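A rubisco-like protein (Burkholderia fungorum, PDB 3NWR) is a RuBisCO-like member of the RuBisCO large-chain family, probably a lyase, whose reaction and substrate are unknown. Local coordinates at residues P108-A111 / A112-G116; I236-D239 / L240-R244; N263-F267 / S268-S272; L297-S300 / F301-Q305. All blocks are in the same frame, centred on the assembly; numbering follows the deposited sequence.

Contact 1 of 4, residues P108-A111 / A112-G116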
ATOM      1  N   PRO A 108       1.492  -0.052  11.656  1.00 12.10           N
ATOM      2  CA  PRO A 108       0.479   0.354  10.666  1.00 11.45           C
ATOM      3  C   PRO A 108      -0.348   1.584  11.079  1.00 11.34           C
ATOM      4  O   PRO A 108      -0.772   2.348  10.215  1.00 11.93           O
ATOM      5  CB  PRO A 108      -0.379  -0.908  10.499  1.00 11.69           C
ATOM      6  CG  PRO A 108      -0.196  -1.674  11.801  1.00 13.00           C
ATOM      7  CD  PRO A 108       1.247  -1.408  12.190  1.00 10.97           C
ATOM      8  N   THR A 109      -0.568   1.800  12.370  1.00 10.72           N
ATOM      9  CA  THR A 109      -1.256   3.023  12.775  1.00 11.62           C
ATOM     10  C   THR A 109      -0.357   4.255  12.678  1.00 14.17           C
ATOM     11  O   THR A 109      -0.839   5.353  12.412  1.00 12.86           O
ATOM     12  CB  THR A 109      -1.935   2.868  14.143  1.00 12.50           C
ATOM     13  OG1 THR A 109      -2.866   1.791  14.046  1.00 12.66           O
ATOM     14  CG2 THR A 109      -2.686   4.146  14.531  1.00 12.49           C
ATOM     15  N   LEU A 110       0.952   4.066  12.830  1.00 11.98           N
ATOM     16  CA  LEU A 110       1.891   5.143  12.530  1.00 12.12           C
ATOM     17  C   LEU A 110       1.695   5.580  11.076  1.00 12.60           C
ATOM     18  O   LEU A 110       1.597   6.772  10.783  1.00 12.73           O
ATOM     19  CB  LEU A 110       3.329   4.676  12.781  1.00 12.17           C
ATOM     20  CG  LEU A 110       4.432   5.626  12.318  1.00 13.53           C
ATOM     21  CD1 LEU A 110       4.254   6.992  12.955  1.00 16.02           C
ATOM     22  CD2 LEU A 110       5.824   5.070  12.616  1.00 14.21           C
ATOM     23  N   ALA A 111       1.612   4.615  10.165  1.00 12.21           N
ATOM     24  CA  ALA A 111       1.361   4.953   8.760  1.00 12.72           C
ATOM     25  C   ALA A 111       0.002   5.634   8.559  1.00 13.30           C
ATOM     26  O   ALA A 111      -0.117   6.566   7.762  1.00 13.92           O
ATOM     27  CB  ALA A 111       1.485   3.721   7.868  1.00 11.85           C
ATOM     28  N   ALA A 112      -1.029   5.175   9.264  1.00 12.19           N
ATOM     29  CA  ALA A 112      -2.356   5.777   9.154  1.00 11.20           C
ATOM     30  C   ALA A 112      -2.326   7.224   9.624  1.00 12.18           C
ATOM     31  O   ALA A 112      -3.154   8.038   9.211  1.00 13.65           O
ATOM     32  CB  ALA A 112      -3.367   4.980   9.977  1.00 12.52           C
ATOM     33  N   THR A 113      -1.378   7.525  10.508  1.00 13.08           N
ATOM     34  CA  THR A 113      -1.300   8.843  11.131  1.00 13.23           C
ATOM     35  C   THR A 113      -0.531   9.831  10.261  1.00 12.03           C
ATOM     36  O   THR A 113      -1.015  10.930   9.995  1.00 15.66           O
ATOM     37  CB  THR A 113      -0.643   8.755  12.523  1.00 12.89           C
ATOM     38  OG1 THR A 113      -1.417   7.886  13.362  1.00 13.75           O
ATOM     39  CG2 THR A 113      -0.583  10.141  13.173  1.00 14.77           C
ATOM     40  N   VAL A 114       0.663   9.446   9.816  1.00 11.86           N
ATOM     41  CA  VAL A 114       1.498  10.356   9.023  1.00 12.16           C
ATOM     42  C   VAL A 114       1.182  10.344   7.540  1.00 15.31           C
ATOM     43  O   VAL A 114       1.616  11.231   6.807  1.00 17.07           O
ATOM     44  CB  VAL A 114       3.001  10.090   9.223  1.00 13.25           C
ATOM     45  CG1 VAL A 114       3.378  10.296  10.693  1.00 14.45           C
ATOM     46  CG2 VAL A 114       3.380   8.690   8.736  1.00 13.91           C
ATOM     47  N   ALA A 115       0.441   9.348   7.080  1.00 14.06           N
ATOM     48  CA  ALA A 115       0.043   9.364   5.681  1.00 14.43           C
ATOM     49  C   ALA A 115      -1.491   9.373   5.614  1.00 22.17           C
ATOM     50  O   ALA A 115      -2.112  10.428   5.456  1.00 20.45           O
ATOM     51  CB  ALA A 115       0.685   8.200   4.924  1.00 15.75           C
ATOM     52  N   GLY A 116      -2.092   8.209   5.781  1.00 17.47           N
ATOM     53  CA  GLY A 116      -3.536   8.064   5.868  1.00 12.29           C
ATOM     54  C   GLY A 116      -4.424   8.958   5.017  1.00 15.47           C
ATOM     55  O   GLY A 116      -4.193   9.118   3.818  1.00 17.96           O
TER

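Contact 2 of 4, residues I236-D239 / L240-R244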
ATOM      1  N   ILE A 236       8.552 -15.645  -0.976  1.00 10.63           N
ATOM      2  CA  ILE A 236       7.559 -16.366  -0.190  1.00 11.18           C
ATOM      3  C   ILE A 236       6.274 -15.573  -0.001  1.00 11.68           C
ATOM      4  O   ILE A 236       5.377 -16.015   0.721  1.00 12.91           O
ATOM      5  CB  ILE A 236       8.094 -16.771   1.199  1.00 13.32           C
ATOM      6  CG1 ILE A 236       8.403 -15.524   2.030  1.00 12.89           C
ATOM      7  CG2 ILE A 236       9.329 -17.678   1.059  1.00 13.95           C
ATOM      8  CD1 ILE A 236       8.688 -15.813   3.510  1.00 13.77           C
ATOM      9  N   THR A 237       6.187 -14.415  -0.656  1.00 13.31           N
ATOM     10  CA  THR A 237       4.981 -13.575  -0.608  1.00 13.29           C
ATOM     11  C   THR A 237       3.713 -14.423  -0.657  1.00 12.63           C
ATOM     12  O   THR A 237       3.520 -15.192  -1.606  1.00 14.11           O
ATOM     13  CB  THR A 237       4.944 -12.595  -1.795  1.00 11.58           C
ATOM     14  OG1 THR A 237       6.119 -11.769  -1.782  1.00 11.16           O
ATOM     15  CG2 THR A 237       3.691 -11.709  -1.727  1.00 12.81           C
ATOM     16  N   ASP A 238       2.859 -14.277   0.356  1.00 11.90           N
ATOM     17  CA  ASP A 238       1.635 -15.070   0.481  1.00 13.20           C
ATOM     18  C   ASP A 238       0.861 -14.551   1.679  1.00 12.21           C
ATOM     19  O   ASP A 238       1.302 -13.644   2.392  1.00 12.71           O
ATOM     20  CB  ASP A 238       1.984 -16.548   0.727  1.00 13.26           C
ATOM     21  CG  ASP A 238       0.966 -17.520   0.144  1.00 16.01           C
ATOM     22  OD1 ASP A 238      -0.233 -17.192   0.041  1.00 15.69           O
ATOM     23  OD2 ASP A 238       1.379 -18.649  -0.194  1.00 15.89           O
ATOM     24  N   ASP A 239      -0.301 -15.144   1.905  1.00 14.19           N
ATOM     25  CA  ASP A 239      -1.001 -15.001   3.161  1.00 12.96           C
ATOM     26  C   ASP A 239      -0.014 -15.178   4.327  1.00 14.52           C
ATOM     27  O   ASP A 239       0.937 -15.958   4.216  1.00 14.77           O
ATOM     28  CB  ASP A 239      -2.084 -16.070   3.171  1.00 18.50           C
ATOM     29  CG  ASP A 239      -2.581 -16.369   4.531  1.00 22.94           C
ATOM     30  OD1 ASP A 239      -3.482 -15.631   4.982  1.00 22.91           O
ATOM     31  OD2 ASP A 239      -2.081 -17.346   5.130  1.00 18.92           O
ATOM     32  N   LEU A 240      -0.197 -14.448   5.427  1.00 13.30           N
ATOM     33  CA  LEU A 240       0.813 -14.451   6.497  1.00 15.61           C
ATOM     34  C   LEU A 240       1.103 -15.840   7.073  1.00 16.14           C
ATOM     35  O   LEU A 240       2.265 -16.226   7.196  1.00 14.93           O
ATOM     36  CB  LEU A 240       0.447 -13.478   7.628  1.00 14.63           C
ATOM     37  CG  LEU A 240       1.406 -13.322   8.823  1.00 15.41           C
ATOM     38  CD1 LEU A 240       1.270 -14.455   9.861  1.00 15.37           C
ATOM     39  CD2 LEU A 240       2.863 -13.153   8.374  1.00 14.48           C
ATOM     40  N   ASP A 241       0.064 -16.593   7.423  1.00 14.46           N
ATOM     41  CA  ASP A 241       0.297 -17.926   7.974  1.00 15.38           C
ATOM     42  C   ASP A 241       1.092 -18.770   6.982  1.00 13.21           C
ATOM     43  O   ASP A 241       2.009 -19.504   7.369  1.00 13.52           O
ATOM     44  CB  ASP A 241      -1.018 -18.625   8.321  1.00 15.07           C
ATOM     45  CG  ASP A 241      -1.742 -17.979   9.484  1.00 16.60           C
ATOM     46  OD1 ASP A 241      -1.118 -17.268  10.285  1.00 15.50           O
ATOM     47  OD2 ASP A 241      -2.963 -18.204   9.610  1.00 19.90           O
ATOM     48  N   ALA A 242       0.734 -18.675   5.705  1.00 13.57           N
ATOM     49  CA  ALA A 242       1.443 -19.410   4.666  1.00 14.05           C
ATOM     50  C   ALA A 242       2.891 -18.953   4.551  1.00 14.80           C
ATOM     51  O   ALA A 242       3.798 -19.782   4.425  1.00 14.42           O
ATOM     52  CB  ALA A 242       0.730 -19.290   3.326  1.00 14.48           C
ATOM     53  N   MET A 243       3.119 -17.641   4.603  1.00 14.72           N
ATOM     54  CA  MET A 243       4.489 -17.122   4.558  1.00 13.79           C
ATOM     55  C   MET A 243       5.366 -17.685   5.653  1.00 14.94           C
ATOM     56  O   MET A 243       6.542 -17.970   5.421  1.00 14.80           O
ATOM     57  CB  MET A 243       4.535 -15.594   4.633  1.00 18.35           C
ATOM     58  CG  MET A 243       4.158 -14.921   3.346  1.00 17.03           C
ATOM     59  SD  MET A 243       4.889 -13.260   3.218  1.00 16.64           S
ATOM     60  CE  MET A 243       3.986 -12.440   4.505  1.00 15.69           C
ATOM     61  N   ARG A 244       4.815 -17.814   6.855  1.00 15.20           N
ATOM     62  CA  ARG A 244       5.580 -18.395   7.951  1.00 12.53           C
ATOM     63  C   ARG A 244       5.936 -19.843   7.655  1.00 16.68           C
ATOM     64  O   ARG A 244       7.062 -20.270   7.920  1.00 16.49           O
ATOM     65  CB  ARG A 244       4.829 -18.286   9.284  1.00 13.51           C
ATOM     66  CG  ARG A 244       4.993 -16.920   9.960  1.00 16.16           C
ATOM     67  CD  ARG A 244       4.172 -16.805  11.239  1.00 15.57           C
ATOM     68  NE  ARG A 244       4.664 -15.722  12.092  1.00 16.87           N
ATOM     69  CZ  ARG A 244       3.934 -15.078  12.999  1.00 14.76           C
ATOM     70  NH1 ARG A 244       2.652 -15.389  13.171  1.00 14.12           N
ATOM     71  NH2 ARG A 244       4.480 -14.115  13.728  1.00 14.01           N
TER

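Contact 3 of 4, residues N263-F267 / S268-S272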
ATOM      1  N   ASN A 263       4.734  -4.126  -0.034  1.00 10.68           N
ATOM      2  CA  ASN A 263       3.535  -3.301  -0.109  1.00  9.92           C
ATOM      3  C   ASN A 263       2.253  -4.119   0.003  1.00 11.40           C
ATOM      4  O   ASN A 263       1.276  -3.678   0.604  1.00 13.40           O
ATOM      5  CB  ASN A 263       3.515  -2.476  -1.386  1.00 11.36           C
ATOM      6  CG  ASN A 263       4.645  -1.486  -1.436  1.00 11.36           C
ATOM      7  OD1 ASN A 263       4.919  -0.791  -0.442  1.00 12.34           O
ATOM      8  ND2 ASN A 263       5.335  -1.428  -2.573  1.00 13.37           N
ATOM      9  N   TRP A 264       2.278  -5.316  -0.570  1.00 10.54           N
ATOM     10  CA  TRP A 264       1.076  -6.133  -0.626  1.00  8.95           C
ATOM     11  C   TRP A 264       0.967  -7.049   0.581  1.00 10.45           C
ATOM     12  O   TRP A 264      -0.132  -7.448   0.977  1.00 12.46           O
ATOM     13  CB  TRP A 264       1.067  -6.933  -1.931  1.00 11.39           C
ATOM     14  CG  TRP A 264       1.442  -6.093  -3.122  1.00 12.17           C
ATOM     15  CD1 TRP A 264       2.430  -6.348  -4.024  1.00 12.40           C
ATOM     16  CD2 TRP A 264       0.849  -4.846  -3.517  1.00 15.06           C
ATOM     17  NE1 TRP A 264       2.482  -5.346  -4.963  1.00 13.65           N
ATOM     18  CE2 TRP A 264       1.522  -4.414  -4.679  1.00 14.34           C
ATOM     19  CE3 TRP A 264      -0.189  -4.062  -3.011  1.00 16.42           C
ATOM     20  CZ2 TRP A 264       1.191  -3.228  -5.337  1.00 17.25           C
ATOM     21  CZ3 TRP A 264      -0.514  -2.876  -3.671  1.00 18.28           C
ATOM     22  CH2 TRP A 264       0.169  -2.486  -4.820  1.00 15.87           C
ATOM     23  N   CYS A 265       2.106  -7.366   1.180  1.00 10.44           N
ATOM     24  CA  CYS A 265       2.131  -8.117   2.432  1.00 10.28           C
ATOM     25  C   CYS A 265       1.654  -7.244   3.584  1.00 10.64           C
ATOM     26  O   CYS A 265       0.841  -7.691   4.410  1.00 12.26           O
ATOM     27  CB  CYS A 265       3.542  -8.632   2.710  1.00 11.03           C
ATOM     28  SG  CYS A 265       4.056  -9.969   1.598  1.00 12.24           S
ATOM     29  N   GLY A 266       2.141  -5.999   3.623  1.00 10.80           N
ATOM     30  CA  GLY A 266       1.761  -5.050   4.658  1.00 11.20           C
ATOM     31  C   GLY A 266       2.657  -5.019   5.881  1.00 11.27           C
ATOM     32  O   GLY A 266       3.294  -6.021   6.228  1.00 10.76           O
ATOM     33  N   PHE A 267       2.692  -3.870   6.551  1.00 10.62           N
ATOM     34  CA  PHE A 267       3.507  -3.740   7.758  1.00 11.26           C
ATOM     35  C   PHE A 267       3.120  -4.791   8.799  1.00 12.75           C
ATOM     36  O   PHE A 267       3.984  -5.349   9.466  1.00 12.15           O
ATOM     37  CB  PHE A 267       3.348  -2.352   8.385  1.00 10.67           C
ATOM     38  CG  PHE A 267       3.803  -1.210   7.507  1.00  9.90           C
ATOM     39  CD1 PHE A 267       5.149  -1.066   7.183  1.00 10.82           C
ATOM     40  CD2 PHE A 267       2.895  -0.268   7.028  1.00 10.89           C
ATOM     41  CE1 PHE A 267       5.594  -0.005   6.384  1.00 12.11           C
ATOM     42  CE2 PHE A 267       3.317   0.804   6.233  1.00 11.79           C
ATOM     43  CZ  PHE A 267       4.676   0.939   5.911  1.00 12.34           C
ATOM     44  N   SER A 268       1.818  -5.040   8.955  1.00 11.60           N
ATOM     45  CA  SER A 268       1.341  -5.975   9.975  1.00 11.70           C
ATOM     46  C   SER A 268       1.900  -7.375   9.768  1.00 11.56           C
ATOM     47  O   SER A 268       2.327  -8.042  10.725  1.00 12.02           O
ATOM     48  CB  SER A 268      -0.194  -6.033   9.959  1.00 11.25           C
ATOM     49  OG  SER A 268      -0.725  -4.768  10.286  1.00 13.24           O
ATOM     50  N   ALA A 269       1.885  -7.835   8.524  1.00 10.79           N
ATOM     51  CA  ALA A 269       2.395  -9.166   8.206  1.00 11.80           C
ATOM     52  C   ALA A 269       3.910  -9.228   8.322  1.00 13.56           C
ATOM     53  O   ALA A 269       4.463 -10.182   8.884  1.00 12.13           O
ATOM     54  CB  ALA A 269       1.966  -9.593   6.805  1.00 11.54           C
ATOM     55  N   ILE A 270       4.593  -8.227   7.776  1.00 11.84           N
ATOM     56  CA  ILE A 270       6.048  -8.297   7.756  1.00 11.08           C
ATOM     57  C   ILE A 270       6.658  -8.210   9.152  1.00 12.01           C
ATOM     58  O   ILE A 270       7.614  -8.935   9.455  1.00 12.27           O
ATOM     59  CB  ILE A 270       6.661  -7.258   6.798  1.00 11.72           C
ATOM     60  CG1 ILE A 270       6.197  -7.512   5.355  1.00 12.25           C
ATOM     61  CG2 ILE A 270       8.188  -7.267   6.908  1.00 13.79           C
ATOM     62  CD1 ILE A 270       6.532  -8.891   4.783  1.00 12.77           C
ATOM     63  N   GLN A 271       6.114  -7.352  10.011  1.00 11.42           N
ATOM     64  CA  GLN A 271       6.644  -7.261  11.368  1.00 11.53           C
ATOM     65  C   GLN A 271       6.481  -8.601  12.087  1.00 13.08           C
ATOM     66  O   GLN A 271       7.393  -9.055  12.786  1.00 14.71           O
ATOM     67  CB  GLN A 271       6.007  -6.111  12.158  1.00 12.99           C
ATOM     68  CG  GLN A 271       6.624  -5.979  13.540  1.00 17.12           C
ATOM     69  CD  GLN A 271       6.156  -4.771  14.318  1.00 19.20           C
ATOM     70  OE1 GLN A 271       5.346  -3.969  13.843  1.00 19.91           O
ATOM     71  NE2 GLN A 271       6.677  -4.630  15.528  1.00 18.85           N
ATOM     72  N   SER A 272       5.340  -9.256  11.891  1.00 11.85           N
ATOM     73  CA  SER A 272       5.126 -10.556  12.518  1.00 12.68           C
ATOM     74  C   SER A 272       6.076 -11.614  11.946  1.00 13.53           C
ATOM     75  O   SER A 272       6.660 -12.393  12.696  1.00 15.20           O
ATOM     76  CB  SER A 272       3.668 -10.995  12.379  1.00 14.53           C
ATOM     77  OG  SER A 272       2.845 -10.214  13.230  1.00 15.60           O
TER
HETATM   78  O   HOH W   1       3.304  -4.003  12.047  1.00 15.98           O

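Contact 4 of 4, residues L297-S300 / F301-Q305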
ATOM      1  N   LEU A 297       2.324  13.955  -5.014  1.00 14.52           N
ATOM      2  CA  LEU A 297       1.506  12.985  -4.297  1.00 12.66           C
ATOM      3  C   LEU A 297       2.334  11.875  -3.681  1.00 12.52           C
ATOM      4  O   LEU A 297       3.387  11.527  -4.191  1.00 13.94           O
ATOM      5  CB  LEU A 297       0.487  12.365  -5.265  1.00 15.02           C
ATOM      6  CG  LEU A 297      -0.593  11.427  -4.723  1.00 12.43           C
ATOM      7  CD1 LEU A 297      -1.492  12.167  -3.732  1.00 14.07           C
ATOM      8  CD2 LEU A 297      -1.426  10.852  -5.873  1.00 15.11           C
ATOM      9  N   GLY A 298       1.839  11.315  -2.584  1.00 12.15           N
ATOM     10  CA  GLY A 298       2.360  10.052  -2.093  1.00 12.69           C
ATOM     11  C   GLY A 298       3.471  10.156  -1.066  1.00 12.00           C
ATOM     12  O   GLY A 298       3.349  10.889  -0.086  1.00 13.69           O
ATOM     13  N   MET A 299       4.563   9.434  -1.298  1.00 11.61           N
ATOM     14  CA  MET A 299       5.589   9.287  -0.280  1.00 12.83           C
ATOM     15  C   MET A 299       6.969   9.246  -0.916  1.00 14.19           C
ATOM     16  O   MET A 299       7.236   8.400  -1.772  1.00 12.77           O
ATOM     17  CB  MET A 299       5.337   7.998   0.507  1.00 15.32           C
ATOM     18  CG  MET A 299       5.968   7.968   1.865  1.00 17.77           C
ATOM     19  SD  MET A 299       5.536   6.428   2.714  1.00 19.29           S
ATOM     20  CE  MET A 299       3.757   6.457   2.745  1.00 23.45           C
ATOM     21  N   SER A 300       7.845  10.165  -0.512  1.00 12.06           N
ATOM     22  CA  SER A 300       9.249  10.092  -0.921  1.00 11.94           C
ATOM     23  C   SER A 300       9.939   8.928  -0.216  1.00 12.02           C
ATOM     24  O   SER A 300       9.463   8.425   0.815  1.00 12.98           O
ATOM     25  CB  SER A 300       9.988  11.390  -0.585  1.00 15.53           C
ATOM     26  OG  SER A 300       9.369  12.493  -1.223  1.00 16.20           O
ATOM     27  N   PHE A 301      11.073   8.504  -0.756  1.00 12.18           N
ATOM     28  CA  PHE A 301      11.695   7.280  -0.263  1.00 11.93           C
ATOM     29  C   PHE A 301      12.145   7.396   1.194  1.00 12.30           C
ATOM     30  O   PHE A 301      12.048   6.442   1.946  1.00 11.81           O
ATOM     31  CB  PHE A 301      12.867   6.854  -1.160  1.00 11.99           C
ATOM     32  CG  PHE A 301      13.432   5.496  -0.829  1.00 11.06           C
ATOM     33  CD1 PHE A 301      12.827   4.332  -1.299  1.00 13.52           C
ATOM     34  CD2 PHE A 301      14.577   5.390  -0.064  1.00 12.12           C
ATOM     35  CE1 PHE A 301      13.371   3.074  -0.993  1.00 12.81           C
ATOM     36  CE2 PHE A 301      15.124   4.148   0.241  1.00 12.41           C
ATOM     37  CZ  PHE A 301      14.516   2.987  -0.229  1.00 13.68           C
ATOM     38  N   GLN A 302      12.647   8.558   1.603  1.00 13.83           N
ATOM     39  CA  GLN A 302      13.140   8.695   2.979  1.00 13.42           C
ATOM     40  C   GLN A 302      12.079   8.252   3.985  1.00 12.04           C
ATOM     41  O   GLN A 302      12.364   7.491   4.920  1.00 12.55           O
ATOM     42  CB  GLN A 302      13.552  10.145   3.249  1.00 14.72           C
ATOM     43  CG  GLN A 302      14.480  10.339   4.432  1.00 14.92           C
ATOM     44  CD  GLN A 302      13.815  10.097   5.768  1.00 17.10           C
ATOM     45  OE1 GLN A 302      12.599  10.272   5.934  1.00 14.67           O
ATOM     46  NE2 GLN A 302      14.616   9.676   6.743  1.00 24.02           N
ATOM     47  N   ALA A 303      10.853   8.730   3.781  1.00 12.40           N
ATOM     48  CA  ALA A 303       9.748   8.391   4.668  1.00 11.70           C
ATOM     49  C   ALA A 303       9.354   6.916   4.516  1.00 12.66           C
ATOM     50  O   ALA A 303       9.178   6.201   5.508  1.00 12.65           O
ATOM     51  CB  ALA A 303       8.549   9.294   4.397  1.00 12.35           C
ATOM     52  N   TYR A 304       9.190   6.489   3.267  1.00 11.26           N
ATOM     53  CA  TYR A 304       8.818   5.114   2.947  1.00 11.94           C
ATOM     54  C   TYR A 304       9.770   4.111   3.605  1.00 12.31           C
ATOM     55  O   TYR A 304       9.337   3.157   4.273  1.00 11.70           O
ATOM     56  CB  TYR A 304       8.847   4.951   1.427  1.00 11.12           C
ATOM     57  CG  TYR A 304       8.468   3.587   0.890  1.00 11.77           C
ATOM     58  CD1 TYR A 304       7.140   3.153   0.894  1.00 11.44           C
ATOM     59  CD2 TYR A 304       9.436   2.752   0.332  1.00 13.17           C
ATOM     60  CE1 TYR A 304       6.803   1.896   0.376  1.00 12.99           C
ATOM     61  CE2 TYR A 304       9.106   1.509  -0.190  1.00 11.81           C
ATOM     62  CZ  TYR A 304       7.792   1.094  -0.168  1.00 11.77           C
ATOM     63  OH  TYR A 304       7.486  -0.136  -0.703  1.00 12.56           O
ATOM     64  N   GLN A 305      11.070   4.318   3.406  1.00 11.50           N
ATOM     65  CA  GLN A 305      12.082   3.398   3.933  1.00 11.33           C
ATOM     66  C   GLN A 305      12.183   3.478   5.455  1.00 12.51           C
ATOM     67  O   GLN A 305      12.538   2.501   6.103  1.00 11.64           O
ATOM     68  CB  GLN A 305      13.445   3.629   3.260  1.00 11.52           C
ATOM     69  CG  GLN A 305      14.095   4.984   3.560  1.00 12.77           C
ATOM     70  CD  GLN A 305      15.162   4.911   4.637  1.00 11.99           C
ATOM     71  OE1 GLN A 305      15.988   3.998   4.651  1.00 13.20           O
ATOM     72  NE2 GLN A 305      15.172   5.907   5.530  1.00 15.46           N
TER

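Contact 1 of 4, residues P108-A111 / A112-G116
The amide of Val114 meets Leu110 O at 3.0 Å in a nearly linear bond (170°), as the i-to-i+4 pattern of an alpha-helix requires, and one residue on, Ala115 N takes Ala111 O at 2.9 Å. This is the C-terminal end of helix 107-114 in the N-terminal domain, and it illustrates how such a helix stops: Ala111 O also receives a weak bond from Gly116 N, and Gly116, with positive phi, leads the chain away. Leu15 of strand 14-23 touches both Leu110 and Val114, so the helix rests on the antiparallel sheet, while Trp264 of the second subunit packs on Ala111.

Among the side chains, Leu110 CD1 crosses to Val114 CG1 at 4.1 Å. Val114 holds CG2 in the crowded position between its own N and carbonyl carbon (CG1 at chi1 -61°), which brings CG2 to 3.3 Å from Leu110 O. Thr113 OG1 lies beside its backbone N, anti to the carbonyl carbon, which puts it next to Thr109 O. Two donors of one residue thus grip Thr109 O: the backbone N of Thr113, weakly, and Thr113 OG1, which donates to it at 2.8 Å from a position tilted 32° out of the carbonyl plane.

Contact 2 of 4, residues I236-D239 / L240-R244
Asp239 caps the amide of Ala242 at the start of helix 240-252, where the loop from strand 233-235 enters the next helix of a TIM barrel; it illustrates the side-chain N-cap. Leu240, the first residue of the helix, reaches Ala269 of helix 267-276. Asp241 comes next, with its carboxylate 4.6 Å from that of Asp239 (OD2 to OD2). These like charges share a cationic partner, since Arg275 of the second subunit bridges to both, and Arg244 of that subunit adds a further salt bridge to Asp241; the crowding of acids is therefore probably well compensated.

Ala242 supplies the capping bond: its N donates to Asp239 OD2 at 3.2 Å and 162°, on the anti side and somewhat out of the carboxylate plane, while OD1 is left to Arg275 and Ser272 of the second subunit. CG of Asp239 stands anti to the backbone N (chi1 160°), and this swings the carboxylate over the first turn. Ala242 CB also sits 3.6 Å from Asp238 OD2, an oxygen hydrogen-bonded to His246 and to a glycerol probably from the crystallisation liquor.

Met243 closes the turn, its N bonding to Asp239 O at 2.8 Å. The thioether chain then bends at chi3 and runs back along the incoming loop: Met243 CE ends 3.6 Å from Asp238 O, and Met243 CG wedges between two carbonyls, 3.3 Å from Asp238 O and 3.1 Å from Ile236 O.

Contact 3 of 4, residues N263-F267 / S268-S272
Phe267 and Gln271 carry flat groups one helical turn apart at the start of helix 267-276, a helix of the TIM barrel. The Phe267 ring meets that of Trp308, planes inclined at about 30°, and touches Ala111 of helix 107-114. A second ring, Trp264, belongs to the short helix 262-265; Asn263 CB lies 4.1 Å above the centre of one of its faces, and Asn286 is hydrogen-bonded to both the Trp264 and the Asn263 side chains.

Between the two helices stands Gly266, an example of a glycine linking consecutive helices: it ends the first and occupies the N-cap position of the second. With positive phi it lets the chain turn sharply, and it offers no capping side chain; its carbonyl instead begins the helical bonding, Ile270 N reaching Gly266 O at 3.0 Å and 168°. Across the same bend Ile270 CD1 approaches Cys265 CB to 3.6 Å, and Ala269 CB rests 3.3 Å from Cys265 O. These contacts join the short helix to the longer one, with Met243 of neighbouring helix 240-252 against Cys265.

Ser268 faces the dimer interface, its OG hydrogen-bonded to Asp238 O of the second subunit. The Gln271 side chain runs out extended, with CG anti to its N (chi1 -177°), and comes back to Phe267 through a water. That water donates to Gln271 OE1 at 2.7 Å and, weakly, to Phe267 O at 3.0 Å, a carbonyl that also accepts from Gln271 N.

Contact 4 of 4, residues L297-S300 / F301-Q305
Ser300 is the N-cap of helix 301-309, and the residue before it, Met299, folds over the first turn that Ser300 starts. The Ser300 carbonyl does the helical bonding: Tyr304 N reaches Ser300 O at 3.1 Å, almost straight (174°) and in the carbonyl plane, with a weak second bond from Ala303 N. Ser300 exemplifies an N-cap position without a side-chain capping bond, its hydroxyl going instead to Arg128 of strand 126-133.

Met299 supplies the side-chain part of the contact. Its CG packs on Ala303 CB at 3.9 Å, and its sulfur is laid alongside the root of Tyr304, with Met299 SD 3.5 Å from Tyr304 CA. Beyond that lies a Met-aromatic contact of the edge-on kind: Met299 SD is 5.4 Å from the centroid of the Tyr304 ring and essentially in the ring plane. The phenol end leads away from the loop to Asn263, while Tyr288 and Trp308 meet the ring.

In the fold, this helix is the connecting element of a beta-alpha-beta crossover between the adjacent parallel strands 280-284 and 315-319 of the TIM barrel. The preceding loop makes an excursion to the N-terminal domain, where Gly298 and Ser300 form backbone bonds with Leu129.

Farther into the helix, Gln305 CB lies 3.5 Å above one face of the Phe301 ring, offset toward its rim. Gln305 CG lies between its backbone N and carbonyl carbon (chi1 66°), and its amide doubles back so that NE2 donates at 3.3 Å to a lone pair of Gln302 O.

In the fold
From the N terminus, contact 1 comes first, ending helix 107-114 of the N-terminal domain. Contacts 2, 3 and 4 then follow in order through the TIM barrel, each at the start of a helix. All are local turns in series, so none nests in or crosses another. In space, contact 3 joins the rest: Phe267 and Ser268 pack against Ala111 and Pro108 of contact 1, Cys265 meets Met243 and Thr237 of contact 2, and Asn263 is probably hydrogen-bonded to Tyr304 of contact 4. Contacts 1 and 4 also touch, through Ala115 and Met299, tying the two domains together. Contact 2 lies about 26 Å from contact 4 between centres, yet all four reach the second subunit.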